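Cellulase (Uncultured bacterium, PDB 6XSO) probably hydrolyses internal glycosidic bonds of cellulose and related plant cell-wall polysaccharides as a broad-specificity endoglucanase of glycoside hydrolase family 5. Local coordinates at residues L153-A158 / V214-G219; Y116-V121 / L169-N174. One frame throughout, in Å; residues are numbered along the deposited sequence.

Interaction 1: L153-A158 / V214-G219; sequences LWRQIA and VNAVRG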
loop_
_atom_site.group_PDB
_atom_site.type_symbol
_atom_site.label_atom_id
_atom_site.label_comp_id
_atom_site.label_asym_id
_atom_site.label_seq_id
_atom_site.Cartn_x
_atom_site.Cartn_y
_atom_site.Cartn_z
ATOM N N LEU A 153 -13.690 0.934 -12.089
ATOM C CA LEU A 153 -12.243 1.150 -12.062
ATOM C C LEU A 153 -11.491 -0.150 -11.803
ATOM O O LEU A 153 -10.522 -0.465 -12.507
ATOM C CB LEU A 153 -11.897 2.211 -11.024
ATOM C CG LEU A 153 -10.421 2.484 -10.761
ATOM C CD1 LEU A 153 -9.730 2.883 -12.037
ATOM C CD2 LEU A 153 -10.280 3.565 -9.693
ATOM N N TRP A 154 -11.917 -0.923 -10.798
ATOM C CA TRP A 154 -11.226 -2.174 -10.504
ATOM C C TRP A 154 -11.427 -3.217 -11.591
ATOM O O TRP A 154 -10.504 -3.994 -11.863
ATOM C CB TRP A 154 -11.558 -2.693 -9.107
ATOM C CG TRP A 154 -10.568 -2.158 -8.148
ATOM C CD1 TRP A 154 -10.791 -1.287 -7.124
ATOM C CD2 TRP A 154 -9.161 -2.426 -8.157
ATOM N NE1 TRP A 154 -9.606 -1.005 -6.483
ATOM C CE2 TRP A 154 -8.593 -1.683 -7.115
ATOM C CE3 TRP A 154 -8.326 -3.203 -8.980
ATOM C CZ2 TRP A 154 -7.236 -1.713 -6.844
ATOM C CZ3 TRP A 154 -6.973 -3.244 -8.695
ATOM C CH2 TRP A 154 -6.448 -2.489 -7.645
ATOM N N ARG A 155 -12.593 -3.246 -12.252
ATOM C CA ARG A 155 -12.726 -4.154 -13.386
ATOM C C ARG A 155 -11.699 -3.815 -14.460
ATOM O O ARG A 155 -11.097 -4.710 -15.064
ATOM C CB ARG A 155 -14.142 -4.125 -13.959
ATOM C CG ARG A 155 -15.169 -4.836 -13.083
ATOM C CD ARG A 155 -16.494 -5.143 -13.807
ATOM N NE ARG A 155 -17.070 -3.977 -14.476
ATOM C CZ ARG A 155 -17.852 -3.087 -13.875
ATOM N NH1 ARG A 155 -18.166 -3.235 -12.598
ATOM N NH2 ARG A 155 -18.330 -2.053 -14.559
ATOM N N GLN A 156 -11.481 -2.523 -14.710
ATOM C CA GLN A 156 -10.533 -2.124 -15.750
ATOM C C GLN A 156 -9.109 -2.506 -15.375
ATOM O O GLN A 156 -8.356 -3.028 -16.209
ATOM C CB GLN A 156 -10.598 -0.613 -15.966
ATOM C CG GLN A 156 -11.868 -0.095 -16.598
ATOM C CD GLN A 156 -11.902 1.417 -16.592
ATOM O OE1 GLN A 156 -11.225 2.061 -17.395
ATOM N NE2 GLN A 156 -12.686 1.996 -15.673
ATOM N N ILE A 157 -8.707 -2.210 -14.140
ATOM C CA ILE A 157 -7.359 -2.575 -13.710
ATOM C C ILE A 157 -7.202 -4.088 -13.763
ATOM O O ILE A 157 -6.198 -4.611 -14.254
ATOM C CB ILE A 157 -7.060 -2.034 -12.298
ATOM C CG1 ILE A 157 -7.134 -0.503 -12.257
ATOM C CG2 ILE A 157 -5.663 -2.485 -11.854
ATOM C CD1 ILE A 157 -7.232 0.080 -10.863
ATOM N N ALA A 158 -8.176 -4.812 -13.206
ATOM C CA ALA A 158 -8.108 -6.269 -13.188
ATOM C C ALA A 158 -8.002 -6.851 -14.593
ATOM O O ALA A 158 -7.203 -7.771 -14.832
ATOM C CB ALA A 158 -9.318 -6.827 -12.439
ATOM N N VAL A 214 -13.081 -6.822 -4.127
ATOM C CA VAL A 214 -12.889 -8.254 -4.335
ATOM C C VAL A 214 -13.844 -8.755 -5.407
ATOM O O VAL A 214 -13.446 -9.473 -6.332
ATOM C CB VAL A 214 -13.042 -9.017 -3.010
ATOM C CG1 VAL A 214 -13.111 -10.503 -3.258
ATOM C CG2 VAL A 214 -11.863 -8.693 -2.083
ATOM N N ASN A 215 -15.120 -8.374 -5.308
ATOM C CA ASN A 215 -16.103 -8.862 -6.262
ATOM C C ASN A 215 -15.777 -8.409 -7.678
ATOM O O ASN A 215 -15.926 -9.182 -8.634
ATOM C CB ASN A 215 -17.493 -8.373 -5.865
ATOM C CG ASN A 215 -18.009 -9.026 -4.589
ATOM O OD1 ASN A 215 -17.484 -10.043 -4.134
ATOM N ND2 ASN A 215 -19.045 -8.429 -3.998
ATOM N N ALA A 216 -15.339 -7.159 -7.838
ATOM C CA ALA A 216 -15.031 -6.662 -9.174
ATOM C C ALA A 216 -13.831 -7.397 -9.752
ATOM O O ALA A 216 -13.831 -7.785 -10.926
ATOM C CB ALA A 216 -14.753 -5.161 -9.117
ATOM N N VAL A 217 -12.809 -7.621 -8.929
ATOM C CA VAL A 217 -11.605 -8.263 -9.430
ATOM C C VAL A 217 -11.882 -9.726 -9.755
ATOM O O VAL A 217 -11.590 -10.202 -10.856
ATOM C CB VAL A 217 -10.455 -8.121 -8.417
ATOM C CG1 VAL A 217 -9.279 -8.998 -8.860
ATOM C CG2 VAL A 217 -10.022 -6.685 -8.261
ATOM N N ARG A 218 -12.451 -10.461 -8.799
ATOM C CA ARG A 218 -12.667 -11.884 -9.019
ATOM C C ARG A 218 -13.658 -12.123 -10.149
ATOM O O ARG A 218 -13.573 -13.145 -10.843
ATOM C CB ARG A 218 -13.134 -12.554 -7.738
ATOM C CG ARG A 218 -12.234 -12.259 -6.545
ATOM C CD ARG A 218 -11.397 -13.446 -6.217
ATOM N NE ARG A 218 -10.619 -13.284 -5.001
ATOM C CZ ARG A 218 -9.287 -13.261 -4.986
ATOM N NH1 ARG A 218 -8.606 -13.360 -6.123
ATOM N NH2 ARG A 218 -8.640 -13.137 -3.834
ATOM N N GLY A 219 -14.586 -11.183 -10.360
ATOM C CA GLY A 219 -15.580 -11.325 -11.413
ATOM C C GLY A 219 -15.024 -11.258 -12.817
ATOM O O GLY A 219 -15.707 -11.669 -13.765
#

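Interaction 2: Y116-V121 / L169-N174; sequences YCIINV and LFESYN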
loop_
_atom_site.group_PDB
_atom_site.type_symbol
_atom_site.label_atom_id
_atom_site.label_comp_id
_atom_site.label_asym_id
_atom_site.label_seq_id
_atom_site.Cartn_x
_atom_site.Cartn_y
_atom_site.Cartn_z
ATOM N N TYR A 116 7.980 -9.124 -6.337
ATOM C CA TYR A 116 6.545 -8.877 -6.258
ATOM C C TYR A 116 6.244 -7.409 -6.550
ATOM O O TYR A 116 7.052 -6.517 -6.296
ATOM C CB TYR A 116 6.020 -9.207 -4.856
ATOM C CG TYR A 116 6.032 -10.667 -4.535
ATOM C CD1 TYR A 116 7.183 -11.290 -4.092
ATOM C CD2 TYR A 116 4.896 -11.432 -4.698
ATOM C CE1 TYR A 116 7.204 -12.644 -3.808
ATOM C CE2 TYR A 116 4.898 -12.767 -4.421
ATOM C CZ TYR A 116 6.056 -13.368 -3.964
ATOM O OH TYR A 116 6.060 -14.706 -3.689
ATOM N N CYS A 117 5.044 -7.156 -7.074
ATOM C CA CYS A 117 4.587 -5.804 -7.364
ATOM C C CYS A 117 3.159 -5.639 -6.858
ATOM O O CYS A 117 2.283 -6.431 -7.208
ATOM C CB CYS A 117 4.620 -5.518 -8.868
ATOM S SG CYS A 117 4.292 -3.780 -9.254
ATOM N N ILE A 118 2.929 -4.634 -6.016
ATOM C CA ILE A 118 1.581 -4.259 -5.583
ATOM C C ILE A 118 1.188 -2.979 -6.313
ATOM O O ILE A 118 1.920 -1.986 -6.259
ATOM C CB ILE A 118 1.546 -4.027 -4.062
ATOM C CG1 ILE A 118 1.872 -5.290 -3.265
ATOM C CG2 ILE A 118 0.168 -3.474 -3.643
ATOM C CD1 ILE A 118 2.159 -4.988 -1.762
ATOM N N ILE A 119 0.010 -2.977 -6.954
ATOM C CA ILE A 119 -0.573 -1.748 -7.491
ATOM C C ILE A 119 -1.861 -1.460 -6.727
ATOM O O ILE A 119 -2.568 -2.386 -6.315
ATOM C CB ILE A 119 -0.853 -1.763 -9.000
ATOM C CG1 ILE A 119 -1.714 -2.960 -9.377
ATOM C CG2 ILE A 119 0.478 -1.747 -9.774
ATOM C CD1 ILE A 119 -2.164 -2.921 -10.851
ATOM N N ASN A 120 -2.159 -0.180 -6.522
ATOM C CA ASN A 120 -3.308 0.180 -5.689
ATOM C C ASN A 120 -4.109 1.329 -6.318
ATOM O O ASN A 120 -3.910 1.715 -7.473
ATOM C CB ASN A 120 -2.887 0.525 -4.243
ATOM C CG ASN A 120 -2.257 1.911 -4.123
ATOM O OD1 ASN A 120 -1.945 2.555 -5.121
ATOM N ND2 ASN A 120 -2.073 2.374 -2.893
ATOM N N VAL A 121 -5.025 1.863 -5.515
ATOM C CA VAL A 121 -5.785 3.084 -5.775
ATOM C C VAL A 121 -5.409 4.012 -4.616
ATOM O O VAL A 121 -5.744 3.723 -3.456
ATOM C CB VAL A 121 -7.290 2.787 -5.830
ATOM C CG1 VAL A 121 -8.122 4.062 -5.802
ATOM C CG2 VAL A 121 -7.634 1.962 -7.085
ATOM N N LEU A 169 0.060 -8.292 -7.267
ATOM C CA LEU A 169 -1.025 -8.207 -6.302
ATOM C C LEU A 169 -1.740 -6.872 -6.462
ATOM O O LEU A 169 -1.144 -5.886 -6.904
ATOM C CB LEU A 169 -0.516 -8.300 -4.846
ATOM C CG LEU A 169 -0.090 -9.683 -4.357
ATOM C CD1 LEU A 169 1.345 -9.991 -4.802
ATOM C CD2 LEU A 169 -0.207 -9.811 -2.842
ATOM N N PHE A 170 -3.033 -6.842 -6.115
ATOM C CA PHE A 170 -3.814 -5.617 -6.144
ATOM C C PHE A 170 -4.206 -5.212 -4.724
ATOM O O PHE A 170 -4.538 -6.066 -3.896
ATOM C CB PHE A 170 -5.133 -5.797 -6.906
ATOM C CG PHE A 170 -5.005 -6.285 -8.332
ATOM C CD1 PHE A 170 -3.870 -6.065 -9.108
ATOM C CD2 PHE A 170 -6.082 -6.953 -8.913
ATOM C CE1 PHE A 170 -3.816 -6.527 -10.425
ATOM C CE2 PHE A 170 -6.032 -7.407 -10.222
ATOM C CZ PHE A 170 -4.900 -7.194 -10.974
ATOM N N GLU A 171 -4.222 -3.899 -4.463
ATOM C CA GLU A 171 -4.592 -3.325 -3.173
ATOM C C GLU A 171 -5.776 -2.378 -3.351
ATOM O O GLU A 171 -5.722 -1.453 -4.158
ATOM C CB GLU A 171 -3.397 -2.595 -2.556
ATOM C CG GLU A 171 -3.705 -1.635 -1.424
ATOM C CD GLU A 171 -2.527 -0.711 -1.144
ATOM O OE1 GLU A 171 -1.378 -1.122 -1.426
ATOM O OE2 GLU A 171 -2.744 0.412 -0.628
ATOM N N SER A 172 -6.812 -2.598 -2.546
ATOM C CA SER A 172 -8.134 -2.016 -2.770
ATOM C C SER A 172 -8.145 -0.490 -2.807
ATOM O O SER A 172 -8.830 0.106 -3.648
ATOM C CB SER A 172 -9.064 -2.528 -1.664
ATOM O OG SER A 172 -8.570 -2.199 -0.360
ATOM N N TYR A 173 -7.501 0.160 -1.848
ATOM C CA TYR A 173 -7.561 1.616 -1.629
ATOM C C TYR A 173 -6.481 1.897 -0.582
ATOM O O TYR A 173 -6.125 1.012 0.208
ATOM C CB TYR A 173 -8.974 2.151 -1.176
ATOM C CG TYR A 173 -9.550 1.280 -0.093
ATOM C CD1 TYR A 173 -9.021 1.324 1.189
ATOM C CD2 TYR A 173 -10.556 0.353 -0.361
ATOM C CE1 TYR A 173 -9.454 0.475 2.162
ATOM C CE2 TYR A 173 -10.988 -0.514 0.611
ATOM C CZ TYR A 173 -10.415 -0.460 1.855
ATOM O OH TYR A 173 -10.832 -1.348 2.805
ATOM N N ASN A 174 -5.982 3.131 -0.562
ATOM C CA ASN A 174 -4.825 3.470 0.267
ATOM C C ASN A 174 -5.171 3.868 1.702
ATOM O O ASN A 174 -5.074 3.038 2.611
ATOM C CB ASN A 174 -4.005 4.565 -0.446
ATOM C CG ASN A 174 -2.834 5.012 0.359
ATOM O OD1 ASN A 174 -2.097 4.169 0.903
ATOM N ND2 ASN A 174 -2.620 6.335 0.453
#

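Interaction 1: L153-A158 / V214-G219
R155 on helix 140-161 and A216 on helix 196-219 mark where the two helices run side by side, their segment axes approaching to 8.1 Å at an inclination of 35°. Alanines suit so close an approach. The methyl of A216 sits against two consecutive residues of the other helix, with its CB 4.0 Å from both W154 CB and R155 CG. R155 contributes only the start of its chain here; its aliphatic part lies on the alanine while the residue as a whole is exposed, a fitting place for a long charged side chain. V217 uses both of its branches. CG1, anti to the backbone N (chi1 171°), packs on the small A158, whose CB is 4.2 Å away, and this leaves CG2 lying 3.9 Å from W154 CE3. Valine and indole lie alongside each other and point the same way; no hydrogen bond crosses between the segments. I157 CD1 lies over the rim of one indole face. F213 and Y150 meet the indole edge-to-face, its NE1 is hydrogen-bonded to S172 O, and A158 and V217 both rest on F170 of strand 168-171, so the helix pair is seated on the outside of the barrel.

Interaction 2: Y116-V121 / L169-N174
N120 and E171 stand side by side at the C-terminal ends of two neighbouring parallel strands, the third and fourth of a (β/α)8, or TIM, barrel, the side on which TIM-barrel enzymes carry their active site. Their side chains point the same way, with the amide and carboxylate planes turned 75° apart. Because of that twist, N120 ND2 reaches E171 OE2 (3.1 Å) from above the carboxylate plane, although the oxygen lies close to the plane of the amide. The glutamate is extended, with CG anti to the backbone N (chi1 164°), and its OE2 is also held by a salt bridge to R80 and a hydrogen bond from N232. Asparagine suits its place equally: OD1 accepts from V83 N, and ND2 is shared with H122. An alanine in place of E171 would probably leave R80 without its charged mate and N120 ND2 and N232 ND2 each short of an acceptor. N174 lies near the same cluster, bonded to R80.

I118 CG2 is the methyl that lies against the glutamate, 3.6 Å from E171 OE1. Deeper in the barrel aliphatic groups take over, and I118 crosses L169 on the same face of the sheet, with I118 CG1 4.2 Å from L169 CB. At the far end L169 CD1 lies 3.8 Å from Y116 CD2, at the ring edge. Branched and aromatic side chains fill both faces of the strand pair. On the opposite face I119 and F170 lie alongside and pack outward against the helices, I119 CG1 being 3.8 Å from F170 CD1. Backbone hydrogen bonds run from L169 N to C117 O (2.9 Å, nearly straight at 174°), from I119 N to L169 O, and from E171 N to I119 O. V121 N is buried without a partner in the model.

How the interactions relate
Interaction 2 is wholly buried, about 6 Å from the centre of the chain; interaction 1, about 17 Å out, measured between centres, is buried except for R155 at its outer margin. They lie on successive elements of the chain: helix 140-161 connects strands 116-119 and 168-171, and helix 196-219 follows. Chemistry changes with depth. The helix pair meets mainly through apolar groups, with no hydrogen bond across it, whereas the strands add a hydrogen-bonded ladder and, at its C-terminal end, a charged cluster. W154 joins the layers, its CZ3 lying 3.6 Å from F170 CB and its NE1 3.6 Å from V121 CG2.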